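Local coordinates for uncharacterized protein MG027 (Mycoplasma genitalium, PDB 1Q8C) that is of unknown function but adopts an all-helical fold resembling NusB proteins, which may point to a related role in transcription or RNA binding, at residues A[41-46]-A[51-56]; A[65-70]-A[112-117]; A[16-21]-A[124-129]; A[76-81]-A[145-150]. All blocks are in the same frame, centred on the assembly; numbering follows the deposited sequence.

Contact 1: A[41-46]-A[51-56]; sequences ADFLEY and RQLNEW
Arg51 NH1 donates a hydrogen bond to the carbonyl Tyr46 O at 3.1 Å, lying in the carbonyl plane, although the N-H angle of 144° shows it is bent. This closes the helix-loop-helix connection between helix 36-45 and helix 55-81 of the NusB-like fold. The same guanidinium lies flat on the Tyr46 ring in a cation-pi stack, with planes 16° apart and Arg51 CZ 3.8 Å from the ring centroid. Backbone carbonyl and ring together should limit its rotation. Tyr46 CG is turned anti to the main-chain nitrogen (chi1 -172°), which brings the ring face against the guanidinium of Arg51, whose chain is extended from CG to NE. Tyr46 OH and Arg51 NH2 are close, but their angle is too poor for a hydrogen bond. Deeper in, Leu53 covers one face of the Phe43 ring, and Phe24 of helix 14-28 meets both aromatic rings. Leu53 CG makes an off-centre CH-pi contact 4.2 Å from the Phe43 centroid, and Leu53 CD2 comes within 3.6 Å of Phe43 O.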
loop_
_atom_site.group_PDB
_atom_site.type_symbol
_atom_site.label_atom_id
_atom_site.label_comp_id
_atom_site.label_asym_id
_atom_site.label_seq_id
_atom_site.Cartn_x
_atom_site.Cartn_y
_atom_site.Cartn_z
ATOM N N ALA A 41 9.821 14.052 2.490
ATOM C CA ALA A 41 10.229 15.187 1.630
ATOM C C ALA A 41 10.235 14.853 0.124
ATOM O O ALA A 41 9.936 15.733 -0.695
ATOM C CB ALA A 41 11.566 15.741 2.041
ATOM N N ASP A 42 10.557 13.604 -0.242
ATOM C CA ASP A 42 10.488 13.131 -1.642
ATOM C C ASP A 42 9.027 13.206 -2.148
ATOM O O ASP A 42 8.780 13.540 -3.302
ATOM C CB ASP A 42 10.952 11.656 -1.770
ATOM C CG ASP A 42 12.479 11.469 -1.649
ATOM O OD1 ASP A 42 13.214 12.421 -1.326
ATOM O OD2 ASP A 42 13.014 10.370 -1.878
ATOM N N PHE A 43 8.083 12.867 -1.271
ATOM C CA PHE A 43 6.649 12.958 -1.562
ATOM C C PHE A 43 6.236 14.368 -1.903
ATOM O O PHE A 43 5.436 14.550 -2.794
ATOM C CB PHE A 43 5.777 12.474 -0.394
ATOM C CG PHE A 43 4.335 12.125 -0.793
ATOM C CD1 PHE A 43 4.074 11.314 -1.900
ATOM C CD2 PHE A 43 3.265 12.574 -0.031
ATOM C CE1 PHE A 43 2.769 10.970 -2.240
ATOM C CE2 PHE A 43 1.955 12.232 -0.360
ATOM C CZ PHE A 43 1.705 11.420 -1.457
ATOM N N LEU A 44 6.772 15.369 -1.212
ATOM C CA LEU A 44 6.506 16.745 -1.586
ATOM C C LEU A 44 6.983 17.097 -3.003
ATOM O O LEU A 44 6.257 17.796 -3.722
ATOM C CB LEU A 44 7.129 17.733 -0.607
ATOM C CG LEU A 44 6.786 17.601 0.875
ATOM C CD1 LEU A 44 7.197 18.876 1.581
ATOM C CD2 LEU A 44 5.304 17.295 1.092
ATOM N N GLU A 45 8.179 16.638 -3.399
ATOM C CA GLU A 45 8.721 16.908 -4.749
ATOM C C GLU A 45 7.985 16.141 -5.846
ATOM O O GLU A 45 8.144 16.438 -7.038
ATOM C CB GLU A 45 10.189 16.526 -4.843
ATOM C CG GLU A 45 11.115 17.372 -3.990
ATOM C CD GLU A 45 12.492 17.441 -4.590
ATOM O OE1 GLU A 45 13.308 16.579 -4.217
ATOM O OE2 GLU A 45 12.748 18.337 -5.439
ATOM N N TYR A 46 7.230 15.133 -5.418
ATOM C CA TYR A 46 6.421 14.269 -6.277
ATOM C C TYR A 46 5.107 14.952 -6.713
ATOM O O TYR A 46 4.434 14.479 -7.616
ATOM C CB TYR A 46 6.056 13.034 -5.456
ATOM C CG TYR A 46 5.381 11.927 -6.210
ATOM C CD1 TYR A 46 6.052 11.258 -7.215
ATOM C CD2 TYR A 46 4.091 11.514 -5.876
ATOM C CE1 TYR A 46 5.464 10.236 -7.878
ATOM C CE2 TYR A 46 3.486 10.494 -6.549
ATOM C CZ TYR A 46 4.186 9.860 -7.551
ATOM O OH TYR A 46 3.627 8.834 -8.264
ATOM N N ARG A 51 -1.840 16.104 -9.359
ATOM C CA ARG A 51 -1.920 15.284 -8.136
ATOM C C ARG A 51 -2.524 16.044 -6.956
ATOM O O ARG A 51 -3.248 15.461 -6.141
ATOM C CB ARG A 51 -0.547 14.699 -7.799
ATOM C CG ARG A 51 -0.148 13.552 -8.751
ATOM C CD ARG A 51 1.342 13.181 -8.746
ATOM N NE ARG A 51 1.642 11.981 -9.538
ATOM C CZ ARG A 51 2.832 11.694 -10.064
ATOM N NH1 ARG A 51 3.851 12.520 -9.894
ATOM N NH2 ARG A 51 3.026 10.561 -10.750
ATOM N N GLN A 52 -2.245 17.341 -6.874
ATOM C CA GLN A 52 -2.827 18.185 -5.844
ATOM C C GLN A 52 -2.741 17.458 -4.509
ATOM O O GLN A 52 -3.747 17.302 -3.823
ATOM C CB GLN A 52 -4.297 18.500 -6.174
ATOM C CG GLN A 52 -4.616 18.691 -7.656
ATOM C CD GLN A 52 -6.126 18.702 -7.924
ATOM O OE1 GLN A 52 -6.881 19.402 -7.226
ATOM N NE2 GLN A 52 -6.570 17.933 -8.936
ATOM N N LEU A 53 -1.541 16.994 -4.159
ATOM C CA LEU A 53 -1.366 16.126 -3.002
ATOM C C LEU A 53 -1.862 16.793 -1.753
ATOM O O LEU A 53 -1.433 17.897 -1.463
ATOM C CB LEU A 53 0.115 15.782 -2.800
ATOM C CG LEU A 53 0.749 14.489 -3.309
ATOM C CD1 LEU A 53 -0.094 13.620 -4.227
ATOM C CD2 LEU A 53 2.066 14.796 -3.957
ATOM N N ASN A 54 -2.708 16.109 -0.981
ATOM C CA ASN A 54 -3.302 16.709 0.211
ATOM C C ASN A 54 -2.779 16.074 1.492
ATOM O O ASN A 54 -1.972 15.124 1.448
ATOM C CB ASN A 54 -4.855 16.701 0.146
ATOM C CG ASN A 54 -5.467 15.302 0.242
ATOM O OD1 ASN A 54 -4.768 14.303 0.391
ATOM N ND2 ASN A 54 -6.798 15.239 0.156
ATOM N N GLU A 55 -3.200 16.611 2.630
ATOM C CA GLU A 55 -2.737 16.107 3.918
ATOM C C GLU A 55 -3.188 14.650 4.156
ATOM O O GLU A 55 -2.461 13.896 4.769
ATOM C CB GLU A 55 -3.160 17.043 5.054
ATOM C CG GLU A 55 -2.455 18.424 5.051
ATOM C CD GLU A 55 -0.934 18.332 5.189
ATOM O OE1 GLU A 55 -0.236 19.301 4.821
ATOM O OE2 GLU A 55 -0.425 17.284 5.659
ATOM N N TRP A 56 -4.345 14.246 3.640
ATOM C CA TRP A 56 -4.809 12.861 3.793
ATOM C C TRP A 56 -3.754 11.865 3.228
ATOM O O TRP A 56 -3.381 10.913 3.879
ATOM C CB TRP A 56 -6.187 12.676 3.121
ATOM C CG TRP A 56 -6.835 11.339 3.379
ATOM C CD1 TRP A 56 -7.511 10.963 4.500
ATOM C CD2 TRP A 56 -6.852 10.190 2.501
ATOM N NE1 TRP A 56 -7.942 9.663 4.378
ATOM C CE2 TRP A 56 -7.554 9.165 3.166
ATOM C CE3 TRP A 56 -6.341 9.924 1.220
ATOM C CZ2 TRP A 56 -7.759 7.910 2.604
ATOM C CZ3 TRP A 56 -6.552 8.668 0.665
ATOM C CH2 TRP A 56 -7.254 7.689 1.355
#

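Contact 2: A[65-70]-A[112-117]; sequences SENIFS and EQKAHN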
loop_
_atom_site.group_PDB
_atom_site.type_symbol
_atom_site.label_atom_id
_atom_site.label_comp_id
_atom_site.label_asym_id
_atom_site.label_seq_id
_atom_site.Cartn_x
_atom_site.Cartn_y
_atom_site.Cartn_z
ATOM N N SER A 65 6.523 5.576 5.688
ATOM C CA SER A 65 7.929 5.931 5.871
ATOM C C SER A 65 8.472 5.443 7.209
ATOM O O SER A 65 9.638 5.115 7.317
ATOM C CB SER A 65 8.143 7.441 5.752
ATOM O OG SER A 65 7.660 8.131 6.898
ATOM N N GLU A 66 7.614 5.385 8.208
ATOM C CA GLU A 66 8.014 5.064 9.554
ATOM C C GLU A 66 7.859 3.575 9.901
ATOM O O GLU A 66 8.409 3.108 10.904
ATOM C CB GLU A 66 7.229 5.953 10.515
ATOM C CG GLU A 66 7.599 7.441 10.348
ATOM C CD GLU A 66 6.744 8.385 11.185
ATOM O OE1 GLU A 66 5.738 7.898 11.753
ATOM O OE2 GLU A 66 7.084 9.611 11.275
ATOM N N ASN A 67 7.175 2.818 9.048
ATOM C CA ASN A 67 6.914 1.416 9.342
ATOM C C ASN A 67 7.325 0.461 8.240
ATOM O O ASN A 67 6.949 -0.696 8.269
ATOM C CB ASN A 67 5.429 1.249 9.654
ATOM C CG ASN A 67 5.009 2.042 10.874
ATOM O OD1 ASN A 67 5.231 1.612 12.010
ATOM N ND2 ASN A 67 4.426 3.223 10.648
ATOM N N ILE A 68 8.103 0.924 7.269
ATOM C CA ILE A 68 8.340 0.097 6.090
ATOM C C ILE A 68 9.049 -1.240 6.429
ATOM O O ILE A 68 8.683 -2.293 5.901
ATOM C CB ILE A 68 9.056 0.888 4.944
ATOM C CG1 ILE A 68 9.465 -0.102 3.833
ATOM C CG2 ILE A 68 10.254 1.663 5.471
ATOM C CD1 ILE A 68 9.335 0.430 2.443
ATOM N N PHE A 69 10.018 -1.210 7.337
ATOM C CA PHE A 69 10.695 -2.437 7.731
ATOM C C PHE A 69 9.712 -3.480 8.285
ATOM O O PHE A 69 9.793 -4.649 7.930
ATOM C CB PHE A 69 11.820 -2.169 8.743
ATOM C CG PHE A 69 12.849 -3.272 8.807
ATOM C CD1 PHE A 69 14.046 -3.172 8.108
ATOM C CD2 PHE A 69 12.617 -4.417 9.574
ATOM C CE1 PHE A 69 14.997 -4.186 8.175
ATOM C CE2 PHE A 69 13.559 -5.438 9.644
ATOM C CZ PHE A 69 14.754 -5.320 8.946
ATOM N N SER A 70 8.781 -3.066 9.135
ATOM C CA SER A 70 7.827 -4.004 9.727
ATOM C C SER A 70 6.794 -4.490 8.732
ATOM O O SER A 70 6.469 -5.667 8.701
ATOM C CB SER A 70 7.075 -3.352 10.873
ATOM O OG SER A 70 7.982 -2.788 11.782
ATOM N N GLU A 112 -2.367 2.915 5.198
ATOM C CA GLU A 112 -3.599 3.664 5.317
ATOM C C GLU A 112 -4.385 3.230 6.532
ATOM O O GLU A 112 -5.004 4.045 7.206
ATOM C CB GLU A 112 -4.476 3.533 4.057
ATOM C CG GLU A 112 -5.823 4.222 4.254
ATOM C CD GLU A 112 -6.753 4.234 3.051
ATOM O OE1 GLU A 112 -7.910 4.663 3.255
ATOM O OE2 GLU A 112 -6.347 3.845 1.929
ATOM N N GLN A 113 -4.398 1.939 6.812
ATOM C CA GLN A 113 -5.105 1.494 7.991
ATOM C C GLN A 113 -4.431 2.065 9.221
ATOM O O GLN A 113 -5.090 2.381 10.205
ATOM C CB GLN A 113 -5.160 -0.018 8.078
ATOM C CG GLN A 113 -6.023 -0.445 9.245
ATOM C CD GLN A 113 -6.460 -1.890 9.169
ATOM O OE1 GLN A 113 -7.639 -2.168 9.029
ATOM N NE2 GLN A 113 -5.520 -2.800 9.297
ATOM N N LYS A 114 -3.109 2.175 9.159
ATOM C CA LYS A 114 -2.321 2.744 10.247
ATOM C C LYS A 114 -2.602 4.243 10.425
ATOM O O LYS A 114 -2.802 4.714 11.527
ATOM C CB LYS A 114 -0.820 2.527 9.967
ATOM C CG LYS A 114 0.129 3.127 11.010
ATOM C CD LYS A 114 0.082 2.344 12.301
ATOM C CE LYS A 114 1.466 2.097 12.865
ATOM N NZ LYS A 114 2.086 0.813 12.373
ATOM N N ALA A 115 -2.621 4.997 9.333
ATOM C CA ALA A 115 -2.773 6.457 9.424
ATOM C C ALA A 115 -4.221 6.897 9.695
ATOM O O ALA A 115 -4.493 7.792 10.496
ATOM C CB ALA A 115 -2.280 7.082 8.145
ATOM N N HIS A 116 -5.149 6.248 9.008
ATOM C CA HIS A 116 -6.535 6.684 8.967
ATOM C C HIS A 116 -7.538 5.691 9.552
ATOM O O HIS A 116 -8.697 6.024 9.717
ATOM C CB HIS A 116 -6.893 6.992 7.533
ATOM C CG HIS A 116 -6.103 8.120 6.962
ATOM N ND1 HIS A 116 -6.110 9.384 7.517
ATOM C CD2 HIS A 116 -5.276 8.183 5.891
ATOM C CE1 HIS A 116 -5.343 10.181 6.796
ATOM N NE2 HIS A 116 -4.833 9.481 5.798
ATOM N N ASN A 117 -7.087 4.479 9.855
ATOM C CA ASN A 117 -7.938 3.472 10.489
ATOM C C ASN A 117 -9.106 3.076 9.579
ATOM O O ASN A 117 -10.178 2.745 10.049
ATOM C CB ASN A 117 -8.426 3.956 11.864
ATOM C CG ASN A 117 -7.289 4.114 12.863
ATOM O OD1 ASN A 117 -7.031 5.208 13.373
ATOM N ND2 ASN A 117 -6.606 3.010 13.156
#
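Lys114 leaves its helix with CG opposite the main-chain nitrogen, then bends at chi2 (72°), chi3 and chi4, which swings its ammonium round toward Asn67. The asparagine comes from the other direction, its CG anti to its own carbonyl carbon (chi1 -62°). The two meet in a weak hydrogen bond, Lys114 NZ to Asn67 OD1 at 3.3 Å. The geometry is consistent with that weakness: the ammonium stands over a face of the amide, and NZ is also only 3.5 Å from Asn67 CG. Asn67 ND2 is hydrogen-bonded to Ala63 O one turn back, which probably steadies the amide plane that Lys114 approaches. A bound sodium ion lies about 3 Å from the Asn67 side chain. Only 79 Å² is buried, as befits a surface contact. It bridges helix 55-81, near a kink, and the last turns of helix 100-116, where Lys114 also touches Ala63 and His116 stacks on Trp56.

Contact 3: A[16-21]-A[124-129]; sequences QRRIAV and ISEALL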
loop_
_atom_site.group_PDB
_atom_site.type_symbol
_atom_site.label_atom_id
_atom_site.label_comp_id
_atom_site.label_asym_id
_atom_site.label_seq_id
_atom_site.Cartn_x
_atom_site.Cartn_y
_atom_site.Cartn_z
ATOM N N GLN A 16 -8.408 7.779 -6.763
ATOM C CA GLN A 16 -7.310 8.433 -7.478
ATOM C C GLN A 16 -6.156 8.826 -6.531
ATOM O O GLN A 16 -4.993 8.689 -6.877
ATOM C CB GLN A 16 -7.830 9.656 -8.232
ATOM C CG GLN A 16 -8.728 9.254 -9.400
ATOM C CD GLN A 16 -9.285 10.423 -10.141
ATOM O OE1 GLN A 16 -9.015 10.589 -11.337
ATOM N NE2 GLN A 16 -10.078 11.238 -9.455
ATOM N N ARG A 17 -6.496 9.288 -5.331
ATOM C CA ARG A 17 -5.506 9.676 -4.322
ATOM C C ARG A 17 -4.717 8.491 -3.796
ATOM O O ARG A 17 -3.526 8.594 -3.541
ATOM C CB ARG A 17 -6.204 10.320 -3.142
ATOM C CG ARG A 17 -7.297 11.199 -3.555
ATOM C CD ARG A 17 -7.405 12.389 -2.754
ATOM N NE ARG A 17 -6.339 13.282 -3.118
ATOM C CZ ARG A 17 -6.463 14.590 -3.176
ATOM N NH1 ARG A 17 -7.612 15.152 -2.890
ATOM N NH2 ARG A 17 -5.416 15.331 -3.476
ATOM N N ARG A 18 -5.407 7.379 -3.603
ATOM C CA ARG A 18 -4.765 6.124 -3.283
ATOM C C ARG A 18 -3.809 5.693 -4.402
ATOM O O ARG A 18 -2.687 5.292 -4.128
ATOM C CB ARG A 18 -5.838 5.063 -3.024
ATOM C CG ARG A 18 -6.522 5.181 -1.673
ATOM C CD ARG A 18 -7.509 4.056 -1.396
ATOM N NE ARG A 18 -8.233 4.286 -0.148
ATOM C CZ ARG A 18 -9.455 4.818 -0.040
ATOM N NH1 ARG A 18 -10.166 5.144 -1.112
ATOM N NH2 ARG A 18 -9.964 5.023 1.175
ATOM N N ILE A 19 -4.229 5.788 -5.658
ATOM C CA ILE A 19 -3.362 5.428 -6.799
ATOM C C ILE A 19 -2.063 6.247 -6.778
ATOM O O ILE A 19 -0.978 5.711 -6.988
ATOM C CB ILE A 19 -4.133 5.554 -8.149
ATOM C CG1 ILE A 19 -5.190 4.437 -8.264
ATOM C CG2 ILE A 19 -3.190 5.479 -9.323
ATOM C CD1 ILE A 19 -6.216 4.594 -9.413
ATOM N N ALA A 20 -2.170 7.540 -6.464
ATOM C CA ALA A 20 -0.998 8.404 -6.354
ATOM C C ALA A 20 0.010 7.934 -5.289
ATOM O O ALA A 20 1.212 8.035 -5.486
ATOM C CB ALA A 20 -1.425 9.867 -6.097
ATOM N N VAL A 21 -0.468 7.409 -4.170
ATOM C CA VAL A 21 0.419 6.899 -3.132
ATOM C C VAL A 21 1.069 5.594 -3.606
ATOM O O VAL A 21 2.286 5.396 -3.494
ATOM C CB VAL A 21 -0.363 6.722 -1.837
ATOM C CG1 VAL A 21 0.531 6.218 -0.737
ATOM C CG2 VAL A 21 -0.983 8.079 -1.425
ATOM N N ILE A 124 -9.757 -3.464 1.116
ATOM C CA ILE A 124 -9.638 -4.571 0.178
ATOM C C ILE A 124 -10.314 -4.241 -1.156
ATOM O O ILE A 124 -9.694 -4.375 -2.203
ATOM C CB ILE A 124 -10.179 -5.910 0.788
ATOM C CG1 ILE A 124 -9.221 -6.417 1.879
ATOM C CG2 ILE A 124 -10.360 -6.982 -0.310
ATOM C CD1 ILE A 124 -9.791 -7.547 2.739
ATOM N N SER A 125 -11.558 -3.794 -1.145
ATOM C CA SER A 125 -12.229 -3.532 -2.420
ATOM C C SER A 125 -11.415 -2.524 -3.194
ATOM O O SER A 125 -11.074 -2.737 -4.354
ATOM C CB SER A 125 -13.646 -3.022 -2.220
ATOM O OG SER A 125 -13.623 -1.763 -1.609
ATOM N N GLU A 126 -11.038 -1.446 -2.513
ATOM C CA GLU A 126 -10.230 -0.410 -3.127
ATOM C C GLU A 126 -8.926 -0.965 -3.694
ATOM O O GLU A 126 -8.489 -0.563 -4.748
ATOM C CB GLU A 126 -9.899 0.688 -2.122
ATOM C CG GLU A 126 -10.199 2.062 -2.656
ATOM C CD GLU A 126 -11.647 2.370 -2.537
ATOM O OE1 GLU A 126 -12.178 2.089 -1.450
ATOM O OE2 GLU A 126 -12.258 2.852 -3.511
ATOM N N ALA A 127 -8.299 -1.885 -2.989
ATOM C CA ALA A 127 -7.016 -2.426 -3.424
ATOM C C ALA A 127 -7.184 -3.205 -4.721
ATOM O O ALA A 127 -6.327 -3.159 -5.606
ATOM C CB ALA A 127 -6.444 -3.345 -2.347
ATOM N N LEU A 128 -8.287 -3.942 -4.800
ATOM C CA LEU A 128 -8.575 -4.796 -5.946
ATOM C C LEU A 128 -8.949 -3.923 -7.124
ATOM O O LEU A 128 -8.670 -4.261 -8.273
ATOM C CB LEU A 128 -9.711 -5.770 -5.608
ATOM C CG LEU A 128 -9.403 -6.794 -4.509
ATOM C CD1 LEU A 128 -10.498 -7.854 -4.402
ATOM C CD2 LEU A 128 -8.049 -7.463 -4.751
ATOM N N LEU A 129 -9.559 -2.787 -6.813
ATOM C CA LEU A 129 -9.899 -1.786 -7.807
ATOM C C LEU A 129 -8.643 -1.158 -8.416
ATOM O O LEU A 129 -8.615 -0.855 -9.606
ATOM C CB LEU A 129 -10.774 -0.704 -7.163
ATOM C CG LEU A 129 -11.832 -0.060 -8.049
ATOM C CD1 LEU A 129 -12.684 -1.112 -8.784
ATOM C CD2 LEU A 129 -12.709 0.854 -7.194
#
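Arg18 and Glu126 reach toward each other from helix 14-28 and helix 120-133 and cross at about a right angle, while their flat ends lie nearly parallel, guanidinium and carboxylate planes 21° apart. In the model Glu126 OE1 stands over one face of the guanidinium, toward NH1 and well out of its plane, although the place of this oxygen is less sure. The closest approach is made by the aliphatic part of the glutamate: Glu126 CG lies 3.4 Å from Arg18 NH1 and 3.6 Å from Arg18 CD. The arginine is extended from CG to NE and lays its outer part, from CD to NH1, against this methylene, whereas the glutamate is folded at chi2 (80°), which turns its carboxylate toward the NH1 end of the guanidinium. The CA atoms of the two residues are 8.5 Å apart, the shortest such separation between the segments.

The stronger polar partners lie elsewhere. Arg18 NE forms a salt bridge with Glu112 OE2 of helix 100-116, and Glu126 OE2 is hydrogen-bonded to Thr15 OG1, one turn before Arg18. Trp56 and Ile130 also pack against the arginine side chain. Between the two segments the ion pair is long, Arg18 NH1 to Glu126 OE1 at 3.7 Å. As far as OE1 can be trusted, the chemistry is consistent with a purely electrostatic pairing, in which Glu126 probably adds to the negative charge that Glu112 already offers Arg18.

Contact 4: A[76-81]-A[145-150]; sequences EEQQLK and ALLDKL
The Gln78 carboxamide has the side chain of Leu146 on one face, concentrated at its nitrogen end. Leu146 CB is 3.6 Å and Leu146 CD1 3.4 Å from Gln78 NE2, with CD1 approaching more obliquely than CB, which stands well above the amide plane. Leu146 CG and CD2 are both 3.8 Å from the same nitrogen, so the branched end of the leucine lies on that one side of it. No hydrogen bond crosses between the segments: the amide is used here as a flat packing surface.

The stem of the glutamine touches both leucines: Gln78 CG is 4.0 Å from Leu147 CG and equally far from Leu146 CB. Gln78 and Leu147 slide past each other in opposite directions. A bend at chi2 (39°), following a CG placed anti to the main-chain nitrogen (chi1 -154°), folds the amide over toward Leu146 while the methylenes remain beside Leu147. The amide nitrogen end thus meets Leu146 alone of the two, whereas the stem is shared between them.

The contact buries 151 Å² and ties the C-terminal end of helix 55-81 to the irregular tail after helix 120-133, whose residues 145-147 have helical torsions without regular bonding. Leu147 continues inward onto Leu110 of helix 100-116 and onto Lys74 and Ile75 of helix 55-81, while Leu146 touches Asn82 just past the helix end, so the tail packs across both helices.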
loop_
_atom_site.group_PDB
_atom_site.type_symbol
_atom_site.label_atom_id
_atom_site.label_comp_id
_atom_site.label_asym_id
_atom_site.label_seq_id
_atom_site.Cartn_x
_atom_site.Cartn_y
_atom_site.Cartn_z
ATOM N N GLU A 76 6.339 -10.441 3.842
ATOM C CA GLU A 76 7.260 -11.573 3.701
ATOM C C GLU A 76 6.699 -12.860 4.316
ATOM O O GLU A 76 6.643 -13.909 3.659
ATOM C CB GLU A 76 8.612 -11.238 4.365
ATOM C CG GLU A 76 9.855 -11.869 3.723
ATOM C CD GLU A 76 11.125 -11.721 4.583
ATOM O OE1 GLU A 76 12.044 -12.609 4.484
ATOM O OE2 GLU A 76 11.214 -10.715 5.353
ATOM N N GLU A 77 6.263 -12.771 5.572
ATOM C CA GLU A 77 5.881 -13.955 6.349
ATOM C C GLU A 77 4.429 -14.421 6.181
ATOM O O GLU A 77 4.100 -15.558 6.532
ATOM C CB GLU A 77 6.150 -13.710 7.837
ATOM C CG GLU A 77 7.556 -13.194 8.152
ATOM C CD GLU A 77 7.672 -12.672 9.574
ATOM O OE1 GLU A 77 6.791 -11.872 9.988
ATOM O OE2 GLU A 77 8.635 -13.076 10.278
ATOM N N GLN A 78 3.555 -13.550 5.683
ATOM C CA GLN A 78 2.171 -13.936 5.472
ATOM C C GLN A 78 2.067 -14.795 4.224
ATOM O O GLN A 78 1.420 -15.854 4.238
ATOM C CB GLN A 78 1.256 -12.720 5.363
ATOM C CG GLN A 78 -0.174 -13.001 5.773
ATOM C CD GLN A 78 -0.257 -13.924 6.970
ATOM O OE1 GLN A 78 0.391 -13.686 7.995
ATOM N NE2 GLN A 78 -1.030 -14.991 6.838
ATOM N N GLN A 79 2.723 -14.343 3.155
ATOM C CA GLN A 79 2.835 -15.127 1.930
ATOM C C GLN A 79 3.286 -16.540 2.262
ATOM O O GLN A 79 2.604 -17.494 1.903
ATOM C CB GLN A 79 3.840 -14.503 0.969
ATOM C CG GLN A 79 3.385 -13.223 0.336
ATOM C CD GLN A 79 4.290 -12.827 -0.808
ATOM O OE1 GLN A 79 4.206 -13.407 -1.903
ATOM N NE2 GLN A 79 5.181 -11.864 -0.555
ATOM N N LEU A 80 4.425 -16.668 2.949
ATOM C CA LEU A 80 4.955 -17.987 3.338
ATOM C C LEU A 80 3.929 -18.788 4.132
ATOM O O LEU A 80 3.689 -19.967 3.850
ATOM C CB LEU A 80 6.262 -17.861 4.148
ATOM C CG LEU A 80 6.210 -17.856 5.686
ATOM C CD1 LEU A 80 5.999 -19.254 6.277
ATOM C CD2 LEU A 80 7.479 -17.268 6.259
ATOM N N LYS A 81 3.324 -18.125 5.118
ATOM C CA LYS A 81 2.352 -18.742 6.011
ATOM C C LYS A 81 1.119 -19.228 5.240
ATOM O O LYS A 81 0.329 -20.044 5.750
ATOM C CB LYS A 81 1.973 -17.753 7.112
ATOM C CG LYS A 81 1.097 -18.320 8.198
ATOM C CD LYS A 81 1.253 -17.535 9.496
ATOM C CE LYS A 81 0.820 -18.369 10.692
ATOM N NZ LYS A 81 1.108 -17.670 11.974
ATOM N N ALA A 145 -6.692 -10.651 3.905
ATOM C CA ALA A 145 -7.739 -10.628 4.916
ATOM C C ALA A 145 -7.030 -10.963 6.214
ATOM O O ALA A 145 -7.554 -10.714 7.295
ATOM C CB ALA A 145 -8.842 -11.684 4.597
ATOM N N LEU A 146 -5.823 -11.524 6.079
ATOM C CA LEU A 146 -4.947 -11.811 7.218
ATOM C C LEU A 146 -4.120 -10.609 7.730
ATOM O O LEU A 146 -3.902 -10.510 8.936
ATOM C CB LEU A 146 -4.020 -12.992 6.889
ATOM C CG LEU A 146 -4.731 -14.356 6.900
ATOM C CD1 LEU A 146 -4.256 -15.226 5.743
ATOM C CD2 LEU A 146 -4.559 -15.099 8.247
ATOM N N LEU A 147 -3.673 -9.703 6.850
ATOM C CA LEU A 147 -2.813 -8.591 7.285
ATOM C C LEU A 147 -3.526 -7.368 7.860
ATOM O O LEU A 147 -2.928 -6.653 8.656
ATOM C CB LEU A 147 -1.840 -8.139 6.167
ATOM C CG LEU A 147 -0.606 -9.044 5.969
ATOM C CD1 LEU A 147 0.245 -8.628 4.788
ATOM C CD2 LEU A 147 0.270 -9.092 7.210
ATOM N N ASP A 148 -4.773 -7.115 7.460
ATOM C CA ASP A 148 -5.529 -5.960 7.959
ATOM C C ASP A 148 -6.409 -6.416 9.109
ATOM O O ASP A 148 -6.776 -7.592 9.180
ATOM C CB ASP A 148 -6.444 -5.368 6.865
ATOM C CG ASP A 148 -5.692 -4.600 5.780
ATOM O OD1 ASP A 148 -6.100 -4.724 4.593
ATOM O OD2 ASP A 148 -4.740 -3.809 6.012
ATOM N N LYS A 149 -6.771 -5.473 9.979
ATOM C CA LYS A 149 -7.734 -5.688 11.070
ATOM C C LYS A 149 -9.152 -5.262 10.622
ATOM O O LYS A 149 -9.328 -4.175 10.042
ATOM C CB LYS A 149 -7.329 -4.881 12.321
ATOM C CG LYS A 149 -7.321 -3.355 12.083
ATOM C CD LYS A 149 -6.903 -2.463 13.279
ATOM C CE LYS A 149 -6.548 -1.012 12.792
ATOM N NZ LYS A 149 -7.716 -0.194 12.381
ATOM N N LEU A 150 -10.147 -6.116 10.867
ATOM C CA LEU A 150 -11.553 -5.717 10.723
ATOM C C LEU A 150 -11.891 -5.163 12.090
ATOM O O LEU A 150 -11.578 -5.803 13.096
ATOM C CB LEU A 150 -12.456 -6.920 10.372
ATOM C CG LEU A 150 -13.949 -6.766 9.963
ATOM C CD1 LEU A 150 -14.305 -5.458 9.283
ATOM C CD2 LEU A 150 -14.385 -7.935 9.068
#

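Three of the four contacts involve helix 55-81: contact 1 at its N-terminal start, contact 2 in its middle and contact 4 at its C-terminal end. Contacts 1 and 4 lie on opposite sides of the chain's centre, their own centres about 29 Å apart, while contact 2 is about 16 Å from the first and 15 Å from the last. Contact 3 pairs helix 14-28 with helix 120-133, and both contacts 1 and 2 fall within the sequence it spans; contact 4 crosses it along the chain. Contact 3 touches contact 2 through a salt bridge from helix 14-28 to helix 100-116, their centres about 15 Å apart. Local and distant pairings thus interlock in one NusB-like helical bundle.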